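TCP pilus virulence regulatory protein (Vibrio cholerae, PDB 4MLO) activates transcription as an AraC-family regulator of the TCP pilus and virulence, probably by binding DNA through its helix-turn-helix region and responding to a bound fatty acid. Local coordinates at residues H121-V126 against K145-G150; S175-S180 against R184-A189. All coordinates share one frame; numbering follows the deposited sequence.

How the interactions relate
Interaction 1 joins two helices of the N-terminal cupin-like domain, whereas interaction 2 lies in the helical part of the chain that carries the AraC-family helix-turn-helix sequence. They occur in series along the chain, with helix 170-180 of interaction 2 coming next after helix 141-159 of interaction 1. In space they sit on opposite sides of the chain's centre, their own centres 36 Å apart and their nearest atoms about 18 Å apart, so neither touches the other. Palmitoleic acid occupies a pocket lined by residues of both parts, among them Y12, F33 and V83 together with K230 and M259. None of the residues in the two contacts belongs to that pocket.

Interaction 1 (H121-V126 against K145-G150); sequences HNDIAV and KVFFSG
F147 reaches from helix 141-159 to helix 121-131 and lays one ring face against V126. The V126 methyl CG1 stands over the middle of the ring, 3.8 Å from its centroid and only 7° off the normal, a CH-pi contact made almost perpendicular to the aromatic plane. V126 CB lies 3.8 Å from F147 CE1, so the branch point also settles on this face, nearer its CE1 and CZ side. With F147 CG anti to the backbone N (chi1 179°), the ring extends outward from its helix and meets the valine approaching from the opposite direction. The carboxylate of D123 approaches the ring obliquely, its plane nearly perpendicular to the aromatic plane; D123 OD2 comes within 3.4 Å of F147 CE1, while OD1 is held in a salt bridge by K154. F143 and Y139 also pack on V126, and F151 touches D123. The pair is thus an interhelical packing contact within the cupin-like domain, joining two helices that lie consecutively in the chain. Chemically it is dispersion and CH-pi packing bordered by an acid, whose negative charge is probably offset largely by K154 rather than by the weakly polar ring hydrogens.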
ATOM      1  N   HIS A 121      16.927 -14.336   9.784  1.00 43.88           N
ATOM      2  CA  HIS A 121      16.042 -15.077  10.679  1.00 44.17           C
ATOM      3  C   HIS A 121      15.318 -14.152  11.651  1.00 39.43           C
ATOM      4  O   HIS A 121      14.086 -14.178  11.753  1.00 37.15           O
ATOM      5  CB  HIS A 121      16.849 -16.136  11.450  1.00 40.19           C
ATOM      6  N   ASN A 122      16.074 -13.329  12.379  1.00 36.97           N
ATOM      7  CA  ASN A 122      15.483 -12.530  13.445  1.00 35.08           C
ATOM      8  C   ASN A 122      14.419 -11.571  12.902  1.00 34.33           C
ATOM      9  O   ASN A 122      13.365 -11.388  13.527  1.00 33.10           O
ATOM     10  CB  ASN A 122      16.590 -11.770  14.174  1.00 37.25           C
ATOM     11  N   ASP A 123      14.661 -10.978  11.723  1.00 40.74           N
ATOM     12  CA  ASP A 123      13.739  -9.974  11.186  1.00 35.12           C
ATOM     13  C   ASP A 123      12.403 -10.591  10.780  1.00 31.76           C
ATOM     14  O   ASP A 123      11.339 -10.013  11.047  1.00 32.02           O
ATOM     15  CB  ASP A 123      14.369  -9.255   9.984  1.00 35.19           C
ATOM     16  CG  ASP A 123      15.396  -8.195  10.385  1.00 38.65           C
ATOM     17  OD1 ASP A 123      16.139  -7.732   9.489  1.00 37.93           O
ATOM     18  OD2 ASP A 123      15.481  -7.838  11.583  1.00 42.09           O
ATOM     19  N   ILE A 124      12.424 -11.740  10.102  1.00 31.05           N
ATOM     20  CA  ILE A 124      11.157 -12.324   9.666  1.00 32.93           C
ATOM     21  C   ILE A 124      10.375 -12.814  10.879  1.00 38.79           C
ATOM     22  O   ILE A 124       9.135 -12.830  10.874  1.00 33.97           O
ATOM     23  CB  ILE A 124      11.408 -13.432   8.616  1.00 40.53           C
ATOM     24  CG1 ILE A 124      10.124 -13.771   7.853  1.00 42.00           C
ATOM     25  CG2 ILE A 124      11.979 -14.692   9.247  1.00 44.38           C
ATOM     26  CD1 ILE A 124       9.603 -12.641   6.988  1.00 42.48           C
ATOM     27  N   ALA A 125      11.075 -13.161  11.959  1.00 42.89           N
ATOM     28  CA  ALA A 125      10.386 -13.570  13.175  1.00 34.90           C
ATOM     29  C   ALA A 125       9.591 -12.418  13.774  1.00 35.62           C
ATOM     30  O   ALA A 125       8.446 -12.608  14.204  1.00 38.09           O
ATOM     31  CB  ALA A 125      11.396 -14.114  14.188  1.00 41.38           C
ATOM     32  N   VAL A 126      10.169 -11.212  13.806  1.00 31.21           N
ATOM     33  CA  VAL A 126       9.464 -10.079  14.400  1.00 34.34           C
ATOM     34  C   VAL A 126       8.241  -9.719  13.563  1.00 31.78           C
ATOM     35  O   VAL A 126       7.148  -9.497  14.098  1.00 26.79           O
ATOM     36  CB  VAL A 126      10.415  -8.876  14.565  1.00 35.34           C
ATOM     37  CG1 VAL A 126       9.640  -7.621  14.956  1.00 36.99           C
ATOM     38  CG2 VAL A 126      11.504  -9.201  15.604  1.00 36.84           C
ATOM     39  N   LYS A 145       9.585   1.002  17.333  1.00 25.45           N
ATOM     40  CA  LYS A 145      10.103   2.166  16.620  1.00 25.17           C
ATOM     41  C   LYS A 145      11.539   1.932  16.161  1.00 25.85           C
ATOM     42  O   LYS A 145      11.901   2.272  15.021  1.00 24.24           O
ATOM     43  CB  LYS A 145      10.004   3.412  17.503  1.00 23.29           C
ATOM     44  CG  LYS A 145       8.562   3.891  17.713  1.00 26.70           C
ATOM     45  CD  LYS A 145       8.464   5.175  18.541  1.00 29.11           C
ATOM     46  CE  LYS A 145       8.818   4.916  19.992  1.00 36.69           C
ATOM     47  NZ  LYS A 145       8.560   6.099  20.837  1.00 38.03           N
ATOM     48  N   VAL A 146      12.369   1.327  17.020  1.00 21.30           N
ATOM     49  CA  VAL A 146      13.755   1.060  16.646  1.00 22.99           C
ATOM     50  C   VAL A 146      13.811   0.018  15.541  1.00 21.71           C
ATOM     51  O   VAL A 146      14.580   0.156  14.577  1.00 25.86           O
ATOM     52  CB  VAL A 146      14.570   0.620  17.881  1.00 29.62           C
ATOM     53  CG1 VAL A 146      15.969   0.166  17.480  1.00 25.90           C
ATOM     54  CG2 VAL A 146      14.662   1.770  18.878  1.00 27.15           C
ATOM     55  N   PHE A 147      13.012  -1.044  15.662  1.00 23.02           N
ATOM     56  CA  PHE A 147      13.018  -2.099  14.644  1.00 25.21           C
ATOM     57  C   PHE A 147      12.634  -1.550  13.270  1.00 26.24           C
ATOM     58  O   PHE A 147      13.354  -1.753  12.278  1.00 21.84           O
ATOM     59  CB  PHE A 147      12.068  -3.223  15.044  1.00 24.50           C
ATOM     60  CG  PHE A 147      12.000  -4.329  14.032  1.00 22.47           C
ATOM     61  CD1 PHE A 147      12.897  -5.372  14.082  1.00 26.49           C
ATOM     62  CD2 PHE A 147      11.077  -4.302  13.008  1.00 25.31           C
ATOM     63  CE1 PHE A 147      12.857  -6.383  13.149  1.00 29.99           C
ATOM     64  CE2 PHE A 147      11.040  -5.307  12.075  1.00 25.60           C
ATOM     65  CZ  PHE A 147      11.939  -6.348  12.154  1.00 27.74           C
ATOM     66  N   PHE A 148      11.516  -0.820  13.197  1.00 21.28           N
ATOM     67  CA  PHE A 148      11.002  -0.363  11.908  1.00 22.35           C
ATOM     68  C   PHE A 148      11.798   0.808  11.336  1.00 20.85           C
ATOM     69  O   PHE A 148      11.980   0.876  10.115  1.00 21.95           O
ATOM     70  CB  PHE A 148       9.526  -0.020  12.032  1.00 20.34           C
ATOM     71  CG  PHE A 148       8.638  -1.218  11.929  1.00 23.70           C
ATOM     72  CD1 PHE A 148       8.283  -1.715  10.684  1.00 23.23           C
ATOM     73  CD2 PHE A 148       8.196  -1.874  13.066  1.00 24.01           C
ATOM     74  CE1 PHE A 148       7.450  -2.841  10.574  1.00 29.18           C
ATOM     75  CE2 PHE A 148       7.370  -3.007  12.966  1.00 29.89           C
ATOM     76  CZ  PHE A 148       7.002  -3.487  11.726  1.00 29.13           C
ATOM     77  N   SER A 149      12.307   1.728  12.166  1.00 19.18           N
ATOM     78  CA  SER A 149      13.194   2.741  11.611  1.00 22.94           C
ATOM     79  C   SER A 149      14.467   2.107  11.053  1.00 26.16           C
ATOM     80  O   SER A 149      14.928   2.481   9.969  1.00 26.23           O
ATOM     81  CB  SER A 149      13.516   3.821  12.658  1.00 26.42           C
ATOM     82  OG  SER A 149      14.089   3.267  13.818  1.00 33.73           O
ATOM     83  N   GLY A 150      15.048   1.138  11.763  1.00 20.35           N
ATOM     84  CA  GLY A 150      16.248   0.491  11.252  1.00 20.15           C
ATOM     85  C   GLY A 150      15.972  -0.332  10.004  1.00 24.53           C
ATOM     86  O   GLY A 150      16.790  -0.374   9.079  1.00 24.40           O
TER

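Interaction 2 (S175-S180 against R184-A189); sequences SCLVKS and RNWRWA
This is a buried packing contact between the 175-180 part of helix 170-180 and the connection leading into helix 188-195, with the indole of W186 laid against L177 and V178. V178 CA sits 3.3 Å above the plane of the W186 ring, toward its rim, and the valine methyl CG2 stands over the five-membered ring of W186, 4.3 Å from its centroid. The six-membered end meets L177, whose CG lies 3.5 Å from W186 CH2; L177 CG is anti to its backbone N (chi1 173°), which carries the branched end to the benzene side of the indole. On the opposite face lies R184 CD, 3.6 Å above the ring plane, so the tryptophan is sandwiched between the helix and the arginine chain. The approach to helix 188-195 contains an inverse gamma turn centred on N185, and R187 occupies the N-cap position of that helix. Beyond the two segments, W186 NE1 donates a hydrogen bond to D181 O, and I191 and F213 add apolar contacts to the indole. Within 175-180, S180 OG donates to L177 O over 2.6 Å, in the carbonyl plane on a lone pair, and S180 N binds the same oxygen.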
ATOM      1  N   SER A 175      -3.605  13.667  -2.241  1.00 13.54           N
ATOM      2  CA  SER A 175      -4.297  12.506  -1.696  0.50 15.93           C
ATOM      3  C   SER A 175      -5.009  12.829  -0.395  1.00 13.95           C
ATOM      4  O   SER A 175      -6.139  12.391  -0.165  1.00 15.50           O
ATOM      5  CB  SER A 175      -3.297  11.371  -1.492  0.50 16.37           C
ATOM      6  OG  SER A 175      -2.596  11.115  -2.702  0.50 19.88           O
ATOM      7  N   CYS A 176      -4.345  13.582   0.498  1.00 12.25           N
ATOM      8  CA  CYS A 176      -4.941  13.940   1.780  1.00 16.84           C
ATOM      9  C   CYS A 176      -6.201  14.767   1.584  1.00 13.25           C
ATOM     10  O   CYS A 176      -7.210  14.592   2.283  1.00 15.05           O
ATOM     11  CB  CYS A 176      -3.923  14.718   2.596  1.00 23.94           C
ATOM     12  SG  CYS A 176      -4.399  15.048   4.258  1.00 34.58           S
ATOM     13  N   LEU A 177      -6.147  15.696   0.651  1.00 10.80           N
ATOM     14  CA  LEU A 177      -7.299  16.510   0.341  1.00 12.16           C
ATOM     15  C   LEU A 177      -8.464  15.652  -0.147  1.00 12.89           C
ATOM     16  O   LEU A 177      -9.584  15.769   0.355  1.00 12.37           O
ATOM     17  CB  LEU A 177      -6.895  17.550  -0.702  1.00 12.89           C
ATOM     18  CG  LEU A 177      -8.010  18.393  -1.288  1.00 14.49           C
ATOM     19  CD1 LEU A 177      -8.567  19.341  -0.194  1.00 15.54           C
ATOM     20  CD2 LEU A 177      -7.511  19.200  -2.488  1.00 19.01           C
ATOM     21  N   VAL A 178      -8.209  14.742  -1.092  1.00 11.76           N
ATOM     22  CA  VAL A 178      -9.293  13.916  -1.611  1.00 10.74           C
ATOM     23  C   VAL A 178      -9.888  13.059  -0.500  1.00 12.58           C
ATOM     24  O   VAL A 178     -11.117  12.881  -0.403  1.00 12.85           O
ATOM     25  CB  VAL A 178      -8.760  13.057  -2.775  1.00  9.70           C
ATOM     26  CG1 VAL A 178      -9.803  12.030  -3.221  1.00 10.35           C
ATOM     27  CG2 VAL A 178      -8.382  13.933  -3.952  1.00  9.23           C
ATOM     28  N   LYS A 179      -9.024  12.497   0.341  1.00 13.88           N
ATOM     29  CA  LYS A 179      -9.446  11.626   1.428  1.00 13.34           C
ATOM     30  C   LYS A 179     -10.181  12.371   2.519  1.00 17.15           C
ATOM     31  O   LYS A 179     -10.838  11.725   3.338  1.00 17.11           O
ATOM     32  CB  LYS A 179      -8.246  10.917   2.035  1.00 13.98           C
ATOM     33  CG  LYS A 179      -7.622   9.891   1.130  1.00 20.51           C
ATOM     34  CD  LYS A 179      -6.755   8.950   1.899  1.00 33.20           C
ATOM     35  CE  LYS A 179      -5.390   9.489   2.169  1.00 32.13           C
ATOM     36  NZ  LYS A 179      -4.455   8.373   2.542  1.00 25.59           N
ATOM     37  N   SER A 180     -10.065  13.705   2.570  1.00 14.39           N
ATOM     38  CA  SER A 180     -10.805  14.491   3.542  1.00 16.64           C
ATOM     39  C   SER A 180     -12.281  14.645   3.191  1.00 17.58           C
ATOM     40  O   SER A 180     -13.079  15.029   4.063  1.00 14.96           O
ATOM     41  CB  SER A 180     -10.152  15.868   3.677  1.00 15.60           C
ATOM     42  OG  SER A 180     -10.488  16.768   2.616  1.00 17.72           O
ATOM     43  N   ARG A 184     -16.815  14.075  -2.520  1.00 10.67           N
ATOM     44  CA  ARG A 184     -16.897  15.328  -3.246  1.00  9.52           C
ATOM     45  C   ARG A 184     -16.663  15.088  -4.731  1.00  9.19           C
ATOM     46  O   ARG A 184     -15.859  14.212  -5.119  1.00  9.68           O
ATOM     47  CB  ARG A 184     -15.879  16.313  -2.675  1.00  8.94           C
ATOM     48  CG  ARG A 184     -15.875  17.675  -3.351  1.00 10.51           C
ATOM     49  CD  ARG A 184     -15.043  18.643  -2.523  1.00 13.02           C
ATOM     50  NE  ARG A 184     -14.772  19.848  -3.297  1.00 12.83           N
ATOM     51  CZ  ARG A 184     -14.064  20.885  -2.857  1.00 17.40           C
ATOM     52  NH1 ARG A 184     -13.562  20.890  -1.630  1.00 15.15           N
ATOM     53  NH2 ARG A 184     -13.862  21.917  -3.671  1.00 16.55           N
ATOM     54  N   ASN A 185     -17.323  15.921  -5.558  1.00 10.44           N
ATOM     55  CA  ASN A 185     -17.235  15.802  -7.017  1.00  7.59           C
ATOM     56  C   ASN A 185     -15.964  16.515  -7.492  1.00 10.45           C
ATOM     57  O   ASN A 185     -15.991  17.553  -8.169  1.00 13.10           O
ATOM     58  CB  ASN A 185     -18.486  16.314  -7.730  1.00  9.71           C
ATOM     59  CG  ASN A 185     -19.766  15.591  -7.295  1.00 13.83           C
ATOM     60  OD1 ASN A 185     -20.773  16.223  -6.983  1.00 15.66           O
ATOM     61  ND2 ASN A 185     -19.732  14.243  -7.288  1.00 15.23           N
ATOM     62  N   TRP A 186     -14.834  15.940  -7.099  1.00 10.20           N
ATOM     63  CA  TRP A 186     -13.524  16.546  -7.325  1.00  9.26           C
ATOM     64  C   TRP A 186     -13.243  16.732  -8.812  1.00  8.97           C
ATOM     65  O   TRP A 186     -13.476  15.844  -9.634  1.00 11.07           O
ATOM     66  CB  TRP A 186     -12.404  15.683  -6.743  1.00 11.32           C
ATOM     67  CG  TRP A 186     -12.414  15.546  -5.272  1.00 10.85           C
ATOM     68  CD1 TRP A 186     -12.778  14.444  -4.572  1.00 10.59           C
ATOM     69  CD2 TRP A 186     -12.028  16.526  -4.322  1.00  9.73           C
ATOM     70  NE1 TRP A 186     -12.626  14.671  -3.212  1.00 10.15           N
ATOM     71  CE2 TRP A 186     -12.169  15.942  -3.033  1.00 10.77           C
ATOM     72  CE3 TRP A 186     -11.596  17.854  -4.414  1.00 12.28           C
ATOM     73  CZ2 TRP A 186     -11.886  16.626  -1.869  1.00 12.45           C
ATOM     74  CZ3 TRP A 186     -11.300  18.518  -3.256  1.00 15.20           C
ATOM     75  CH2 TRP A 186     -11.454  17.902  -1.995  1.00 14.31           C
ATOM     76  N   ARG A 187     -12.714  17.909  -9.134  1.00 10.52           N
ATOM     77  CA  ARG A 187     -12.206  18.276 -10.449  1.00 10.57           C
ATOM     78  C   ARG A 187     -10.827  18.916 -10.257  1.00 10.18           C
ATOM     79  O   ARG A 187     -10.472  19.353  -9.163  1.00  9.15           O
ATOM     80  CB  ARG A 187     -13.142  19.313 -11.104  1.00 15.51           C
ATOM     81  CG  ARG A 187     -14.610  18.935 -11.217  1.00 25.16           C
ATOM     82  CD  ARG A 187     -15.511  20.205 -11.277  1.00 33.40           C
ATOM     83  NE  ARG A 187     -15.281  21.146 -10.161  1.00 43.87           N
ATOM     84  CZ  ARG A 187     -15.909  22.316 -10.015  1.00 42.42           C
ATOM     85  NH1 ARG A 187     -16.822  22.694 -10.894  1.00 36.13           N
ATOM     86  NH2 ARG A 187     -15.636  23.108  -8.985  1.00 32.59           N
ATOM     87  N   TRP A 188     -10.048  19.014 -11.339  1.00 11.19           N
ATOM     88  CA  TRP A 188      -8.698  19.530 -11.202  1.00  9.69           C
ATOM     89  C   TRP A 188      -8.698  20.922 -10.603  1.00 10.69           C
ATOM     90  O   TRP A 188      -7.778  21.265  -9.861  1.00 10.59           O
ATOM     91  CB  TRP A 188      -7.996  19.538 -12.565  1.00  8.93           C
ATOM     92  CG  TRP A 188      -6.928  18.540 -12.732  1.00 10.00           C
ATOM     93  CD1 TRP A 188      -6.861  17.562 -13.700  1.00  9.09           C
ATOM     94  CD2 TRP A 188      -5.710  18.450 -11.994  1.00  9.48           C
ATOM     95  NE1 TRP A 188      -5.684  16.891 -13.600  1.00 10.42           N
ATOM     96  CE2 TRP A 188      -4.959  17.392 -12.552  1.00 12.13           C
ATOM     97  CE3 TRP A 188      -5.169  19.159 -10.925  1.00  9.91           C
ATOM     98  CZ2 TRP A 188      -3.718  17.027 -12.066  1.00 10.29           C
ATOM     99  CZ3 TRP A 188      -3.939  18.804 -10.440  1.00 11.27           C
ATOM    100  CH2 TRP A 188      -3.198  17.740 -11.025  1.00 13.45           C
ATOM    101  N   ALA A 189      -9.707  21.746 -10.933  1.00 12.36           N
ATOM    102  CA  ALA A 189      -9.693  23.115 -10.457  1.00 10.08           C
ATOM    103  C   ALA A 189      -9.795  23.151  -8.950  1.00 10.35           C
ATOM    104  O   ALA A 189      -9.214  24.037  -8.302  1.00 12.24           O
ATOM    105  CB  ALA A 189     -10.830  23.936 -11.073  1.00 12.77           C
TER